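Local coordinates for Bak protein (Grouper iridovirus, PDB 5VMN) that inhibits apoptosis of the host cell as a viral Bcl-2 protein that exclusively sequesters the pro-apoptotic protein Bim, at residues A13-E18 against I77-F82; N52-G57 against L98-R103. All coordinates share one frame; numbering follows the deposited sequence.

Interaction 1. Residues A13-E18 against I77-F82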
loop_
_atom_site.group_PDB
_atom_site.type_symbol
_atom_site.label_atom_id
_atom_site.label_comp_id
_atom_site.label_asym_id
_atom_site.label_seq_id
_atom_site.Cartn_x
_atom_site.Cartn_y
_atom_site.Cartn_z
ATOM N N ALA A 13 -4.572 -0.388 -10.011
ATOM C CA ALA A 13 -3.658 -1.042 -10.940
ATOM C C ALA A 13 -2.602 -1.833 -10.190
ATOM O O ALA A 13 -2.242 -2.941 -10.595
ATOM C CB ALA A 13 -2.984 -0.013 -11.857
ATOM N N LEU A 14 -2.100 -1.281 -9.090
ATOM C CA LEU A 14 -1.091 -1.971 -8.302
ATOM C C LEU A 14 -1.589 -3.332 -7.859
ATOM O O LEU A 14 -0.881 -4.334 -7.985
ATOM C CB LEU A 14 -0.721 -1.132 -7.087
ATOM C CG LEU A 14 0.332 -1.718 -6.118
ATOM C CD1 LEU A 14 1.694 -1.673 -6.678
ATOM C CD2 LEU A 14 0.318 -0.951 -4.812
ATOM N N LEU A 15 -2.774 -3.376 -7.272
ATOM C CA LEU A 15 -3.245 -4.631 -6.695
ATOM C C LEU A 15 -3.754 -5.613 -7.745
ATOM O O LEU A 15 -3.819 -6.821 -7.477
ATOM C CB LEU A 15 -4.336 -4.335 -5.658
ATOM C CG LEU A 15 -3.820 -3.446 -4.514
ATOM C CD1 LEU A 15 -4.900 -3.189 -3.499
ATOM C CD2 LEU A 15 -2.602 -4.022 -3.807
ATOM N N ARG A 16 -4.109 -5.139 -8.922
ATOM C CA ARG A 16 -4.519 -6.035 -9.994
ATOM C C ARG A 16 -3.310 -6.581 -10.738
ATOM O O ARG A 16 -3.408 -7.640 -11.358
ATOM C CB ARG A 16 -5.478 -5.324 -10.943
ATOM C CG ARG A 16 -6.871 -5.139 -10.329
ATOM C CD ARG A 16 -7.859 -4.325 -11.186
ATOM N NE ARG A 16 -9.223 -4.469 -10.661
ATOM C CZ ARG A 16 -9.712 -3.817 -9.604
ATOM N NH1 ARG A 16 -10.963 -4.039 -9.206
ATOM N NH2 ARG A 16 -8.957 -2.955 -8.931
ATOM N N GLY A 17 -2.173 -5.891 -10.665
ATOM C CA GLY A 17 -0.916 -6.437 -11.147
ATOM C C GLY A 17 -0.883 -6.672 -12.639
ATOM O O GLY A 17 -0.124 -7.524 -13.114
ATOM N N GLU A 18 -1.696 -5.949 -13.393
ATOM C CA GLU A 18 -1.710 -6.148 -14.833
ATOM C C GLU A 18 -1.097 -4.923 -15.494
ATOM O O GLU A 18 0.119 -4.718 -15.389
ATOM C CB GLU A 18 -3.129 -6.454 -15.313
ATOM C CG GLU A 18 -3.568 -7.842 -14.857
ATOM C CD GLU A 18 -5.045 -8.119 -15.058
ATOM O OE1 GLU A 18 -5.718 -7.337 -15.761
ATOM O OE2 GLU A 18 -5.533 -9.127 -14.503
ATOM N N ILE A 77 0.308 -6.615 2.588
ATOM C CA ILE A 77 -0.881 -7.132 3.279
ATOM C C ILE A 77 -2.131 -6.821 2.466
ATOM O O ILE A 77 -3.007 -7.675 2.272
ATOM C CB ILE A 77 -0.970 -6.539 4.695
ATOM C CG1 ILE A 77 0.153 -7.073 5.568
ATOM C CG2 ILE A 77 -2.318 -6.903 5.369
ATOM C CD1 ILE A 77 0.354 -6.262 6.785
ATOM N N SER A 78 -2.242 -5.587 1.985
ATOM C CA SER A 78 -3.389 -5.239 1.163
ATOM C C SER A 78 -3.489 -6.145 -0.061
ATOM O O SER A 78 -4.591 -6.532 -0.469
ATOM C CB SER A 78 -3.313 -3.771 0.730
ATOM O OG SER A 78 -3.246 -2.936 1.875
ATOM N N GLN A 79 -2.348 -6.436 -0.702
ATOM C CA GLN A 79 -2.344 -7.324 -1.863
ATOM C C GLN A 79 -2.837 -8.725 -1.529
ATOM O O GLN A 79 -3.609 -9.325 -2.298
ATOM C CB GLN A 79 -0.929 -7.396 -2.443
ATOM C CG GLN A 79 -0.805 -8.304 -3.659
ATOM C CD GLN A 79 -1.488 -7.755 -4.866
ATOM O OE1 GLN A 79 -0.919 -6.942 -5.586
ATOM N NE2 GLN A 79 -2.716 -8.196 -5.110
ATOM N N LEU A 80 -2.434 -9.257 -0.378
ATOM C CA LEU A 80 -2.892 -10.583 0.015
ATOM C C LEU A 80 -4.400 -10.591 0.237
ATOM O O LEU A 80 -5.096 -11.516 -0.212
ATOM C CB LEU A 80 -2.129 -11.037 1.257
ATOM C CG LEU A 80 -0.643 -11.337 0.990
ATOM C CD1 LEU A 80 0.099 -11.491 2.292
ATOM C CD2 LEU A 80 -0.498 -12.635 0.190
ATOM N N TYR A 81 -4.934 -9.549 0.883
ATOM C CA TYR A 81 -6.389 -9.445 0.998
ATOM C C TYR A 81 -7.050 -9.349 -0.368
ATOM O O TYR A 81 -8.087 -9.973 -0.605
ATOM C CB TYR A 81 -6.780 -8.213 1.820
ATOM C CG TYR A 81 -6.805 -8.415 3.316
ATOM C CD1 TYR A 81 -7.716 -9.273 3.903
ATOM C CD2 TYR A 81 -5.999 -7.657 4.147
ATOM C CE1 TYR A 81 -7.765 -9.411 5.281
ATOM C CE2 TYR A 81 -6.036 -7.802 5.528
ATOM C CZ TYR A 81 -6.937 -8.664 6.076
ATOM O OH TYR A 81 -7.005 -8.787 7.436
ATOM N N PHE A 82 -6.494 -8.520 -1.258
ATOM C CA PHE A 82 -7.096 -8.300 -2.567
ATOM C C PHE A 82 -7.109 -9.586 -3.378
ATOM O O PHE A 82 -8.135 -9.956 -3.971
ATOM C CB PHE A 82 -6.312 -7.185 -3.270
ATOM C CG PHE A 82 -6.947 -6.658 -4.518
ATOM C CD1 PHE A 82 -6.737 -7.287 -5.729
ATOM C CD2 PHE A 82 -7.675 -5.480 -4.491
ATOM C CE1 PHE A 82 -7.267 -6.772 -6.898
ATOM C CE2 PHE A 82 -8.201 -4.952 -5.664
ATOM C CZ PHE A 82 -8.003 -5.609 -6.862
#

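Interaction 2. Residues N52-G57 against L98-R103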
loop_
_atom_site.group_PDB
_atom_site.type_symbol
_atom_site.label_atom_id
_atom_site.label_comp_id
_atom_site.label_asym_id
_atom_site.label_seq_id
_atom_site.Cartn_x
_atom_site.Cartn_y
_atom_site.Cartn_z
ATOM N N ASN A 52 -9.544 -4.457 6.992
ATOM C CA ASN A 52 -9.676 -3.041 7.361
ATOM C C ASN A 52 -8.311 -2.397 7.171
ATOM O O ASN A 52 -7.511 -2.298 8.103
ATOM C CB ASN A 52 -10.182 -2.859 8.778
ATOM C CG ASN A 52 -10.541 -1.425 9.067
ATOM O OD1 ASN A 52 -10.022 -0.508 8.442
ATOM N ND2 ASN A 52 -11.429 -1.224 10.025
ATOM N N ILE A 53 -8.032 -1.985 5.931
ATOM C CA ILE A 53 -6.680 -1.544 5.607
ATOM C C ILE A 53 -6.364 -0.234 6.307
ATOM O O ILE A 53 -5.195 0.027 6.635
ATOM C CB ILE A 53 -6.498 -1.404 4.091
ATOM C CG1 ILE A 53 -6.903 -2.687 3.357
ATOM C CG2 ILE A 53 -5.073 -1.021 3.767
ATOM C CD1 ILE A 53 -6.193 -3.905 3.792
ATOM N N LEU A 54 -7.358 0.640 6.477
ATOM C CA LEU A 54 -7.103 1.886 7.191
ATOM C C LEU A 54 -6.640 1.613 8.613
ATOM O O LEU A 54 -5.654 2.198 9.079
ATOM C CB LEU A 54 -8.356 2.763 7.179
ATOM C CG LEU A 54 -8.264 4.070 7.945
ATOM C CD1 LEU A 54 -7.141 4.917 7.371
ATOM C CD2 LEU A 54 -9.598 4.790 7.842
ATOM N N GLU A 55 -7.299 0.681 9.293
ATOM C CA GLU A 55 -6.897 0.307 10.643
ATOM C C GLU A 55 -5.491 -0.269 10.644
ATOM O O GLU A 55 -4.679 0.061 11.516
ATOM C CB GLU A 55 -7.876 -0.713 11.225
ATOM C CG GLU A 55 -7.501 -1.158 12.606
ATOM C CD GLU A 55 -8.535 -2.069 13.245
ATOM O OE1 GLU A 55 -8.140 -2.938 14.051
ATOM O OE2 GLU A 55 -9.732 -1.907 12.937
ATOM N N ILE A 56 -5.192 -1.148 9.688
ATOM C CA ILE A 56 -3.861 -1.765 9.644
ATOM C C ILE A 56 -2.786 -0.712 9.419
ATOM O O ILE A 56 -1.759 -0.704 10.103
ATOM C CB ILE A 56 -3.803 -2.844 8.556
ATOM C CG1 ILE A 56 -4.752 -3.986 8.907
ATOM C CG2 ILE A 56 -2.369 -3.400 8.449
ATOM C CD1 ILE A 56 -4.921 -4.980 7.779
ATOM N N GLY A 57 -3.026 0.220 8.492
ATOM C CA GLY A 57 -2.054 1.277 8.247
ATOM C C GLY A 57 -1.855 2.156 9.465
ATOM O O GLY A 57 -0.724 2.472 9.841
ATOM N N LEU A 98 -7.172 1.761 1.243
ATOM C CA LEU A 98 -5.778 2.150 1.021
ATOM C C LEU A 98 -5.664 3.626 0.697
ATOM O O LEU A 98 -4.842 4.345 1.278
ATOM C CB LEU A 98 -5.183 1.347 -0.128
ATOM C CG LEU A 98 -4.241 0.223 0.172
ATOM C CD1 LEU A 98 -3.675 -0.263 -1.133
ATOM C CD2 LEU A 98 -3.148 0.643 1.094
ATOM N N GLU A 99 -6.477 4.096 -0.249
ATOM C CA GLU A 99 -6.427 5.505 -0.613
ATOM C C GLU A 99 -6.691 6.387 0.599
ATOM O O GLU A 99 -6.006 7.400 0.799
ATOM C CB GLU A 99 -7.433 5.790 -1.724
ATOM C CG GLU A 99 -7.082 5.090 -3.028
ATOM C CD GLU A 99 -8.235 5.025 -4.016
ATOM O OE1 GLU A 99 -9.405 5.038 -3.586
ATOM O OE2 GLU A 99 -7.969 4.953 -5.231
ATOM N N ARG A 100 -7.671 6.009 1.429
ATOM C CA ARG A 100 -7.999 6.801 2.604
ATOM C C ARG A 100 -6.800 6.895 3.540
ATOM O O ARG A 100 -6.526 7.965 4.106
ATOM C CB ARG A 100 -9.222 6.187 3.315
ATOM C CG ARG A 100 -10.180 7.146 3.998
ATOM C CD ARG A 100 -11.599 6.542 4.114
ATOM N NE ARG A 100 -11.542 5.160 4.595
ATOM C CZ ARG A 100 -12.167 4.112 4.047
ATOM N NH1 ARG A 100 -12.946 4.239 2.977
ATOM N NH2 ARG A 100 -12.009 2.911 4.591
ATOM N N PHE A 101 -6.065 5.793 3.710
ATOM C CA PHE A 101 -4.897 5.831 4.580
ATOM C C PHE A 101 -3.877 6.835 4.063
ATOM O O PHE A 101 -3.342 7.643 4.831
ATOM C CB PHE A 101 -4.247 4.449 4.690
ATOM C CG PHE A 101 -2.929 4.470 5.421
ATOM C CD1 PHE A 101 -2.904 4.624 6.795
ATOM C CD2 PHE A 101 -1.731 4.408 4.736
ATOM C CE1 PHE A 101 -1.720 4.673 7.481
ATOM C CE2 PHE A 101 -0.527 4.444 5.419
ATOM C CZ PHE A 101 -0.524 4.583 6.799
ATOM N N PHE A 102 -3.573 6.778 2.767
ATOM C CA PHE A 102 -2.483 7.594 2.239
ATOM C C PHE A 102 -2.886 9.053 2.088
ATOM O O PHE A 102 -2.015 9.924 2.008
ATOM C CB PHE A 102 -1.990 7.030 0.900
ATOM C CG PHE A 102 -1.133 5.803 1.057
ATOM C CD1 PHE A 102 0.149 5.900 1.573
ATOM C CD2 PHE A 102 -1.620 4.561 0.736
ATOM C CE1 PHE A 102 0.924 4.784 1.757
ATOM C CE2 PHE A 102 -0.835 3.440 0.889
ATOM C CZ PHE A 102 0.435 3.542 1.433
ATOM N N ARG A 103 -4.178 9.351 2.088
ATOM C CA ARG A 103 -4.616 10.745 2.018
ATOM C C ARG A 103 -4.616 11.441 3.373
ATOM O O ARG A 103 -4.797 12.659 3.429
ATOM C CB ARG A 103 -6.008 10.825 1.403
ATOM C CG ARG A 103 -6.033 10.463 -0.079
ATOM C CD ARG A 103 -7.347 10.878 -0.740
ATOM N NE ARG A 103 -8.519 10.457 0.038
ATOM C CZ ARG A 103 -9.324 9.438 -0.269
ATOM N NH1 ARG A 103 -9.117 8.699 -1.358
ATOM N NH2 ARG A 103 -10.346 9.154 0.524
#

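Interaction 1. Residues A13-E18 against I77-F82
Leu15, in the last turn of helix 11-16, lies against Phe82 and Gln79 on helix 68-84. Start at its CB: it sits over the middle of the Phe82 ring, 3.6 Å from the centroid and only 9° off the ring normal, a clear CH-pi contact. The first torsion puts CG anti to the carbonyl carbon (chi1 -60°), and the two methyls then part company. CD1 stays with the aromatic, 3.7 Å from Phe82 CD2, while CD2 reaches the other neighbour, 3.8 Å from Gln79 CA and about as close to Gln79 OE1.

The backbone of the same leucine makes the polar link. The Gln79 chain bends at chi2, which brings CD round to helix 11-16, and NE2 donates to Leu15 O over 3.0 Å; the bond is nearly straight and uses a lone pair in the carbonyl plane, and the oxygen also lies in the amide plane of Gln79. Phe82 CD1 comes within 3.4 Å of Leu15 O.

At the far rim of the ring is Arg16. Its NH2 is 3.5 Å from Phe82 CZ; the planes are 78° apart, with Phe82 CZ over one guanidinium face and the arginine at the ring's edge.

The helix ends here, Gly17 taking positive phi. A short first helix packed on helix 68-84 is consistent with the latter being the central helix of a Bcl-2 fold. The chemistry is mixed: Gln79 NE2 satisfies the carbonyl of Leu15 beside the apolar Phe82 face, while the arginine charge is paired outside, NH1 forming a salt bridge with Glu88.

Interaction 2. Residues N52-G57 against L98-R103
The Phe101 ring lies against Gly57: Gly57 CA sits over one face, 3.9 Å from the ring centroid and 28° off the normal, a CH-pi contact with the backbone itself. The ring's CE1 goes deeper, to 3.2 Å from Gly57 C. With only hydrogens on its CA, Gly57 lets the ring come this close; a CB would run into Phe101 CD1. At the edge of the same ring, near its plane, is Leu54 CD1. A second flat group is the Arg100 guanidinium, which meets Leu54 CD2 at its edge; CD2 is 3.8 Å from Arg100 NE, and the two side chains cross at about a right angle. Behind, Phe101 CD2 lies over one face of the Phe102 ring, which also meets the rings of Phe11 and Trp117.

Leu54 thus works with both methyls. CG is anti to the backbone N (chi1 177°), and beyond it CD1 rests 3.7 Å from Phe101 CA while CD2 turns to the arginine. The preceding residue, Ile53, uses its CG2 branch to touch Leu98 CD2 at 3.7 Å. Phe101 continues to Leu74 of helix 68-84 and to Ile107 of helix 105-113.

The two helix segments approach to 8.5 Å between axes at a crossing angle of -37°, beside helix 68-84 in the Bcl-2 bundle. Polar bonding serves the start of helix 53-60: Asn52 is its N-cap, with OD1 accepting from Glu55 N at 3.1 Å, the donor well above the carbonyl plane. Nearby, Ile53 N is held by Gln97 OE1 from helix 88-103.

Between 52-57 and 98-103 themselves, the contact is van der Waals and CH-pi in character, so shape does the matching: a glycine backbone receives an aromatic face, and a leucine spans from the buried phenylalanine to an exposed arginine.

Overall arrangement
Interactions 1 and 2 have centres about 14 Å apart and touch where Ser78, from interaction 1, packs on Ile53 and Leu98 of interaction 2. Tyr81 adds contacts to Ile53 and Ile56. Along the chain the segments alternate: 13-18, 52-57, 77-82, 98-103. Helix 68-84 follows helix 53-60 and precedes helix 88-103, so its 77-82 segment meets both helices of interaction 2 while also receiving the N-terminal helix 11-16. The Asn-Trp-Gly-Arg signature of the BH1 region, at the start of helix 68-84, is consistent with this being the central helix of a Bcl-2 fold. The two contacts thus join the N-terminal helix to helices 53-60, 68-84 and 88-103 in one bundle.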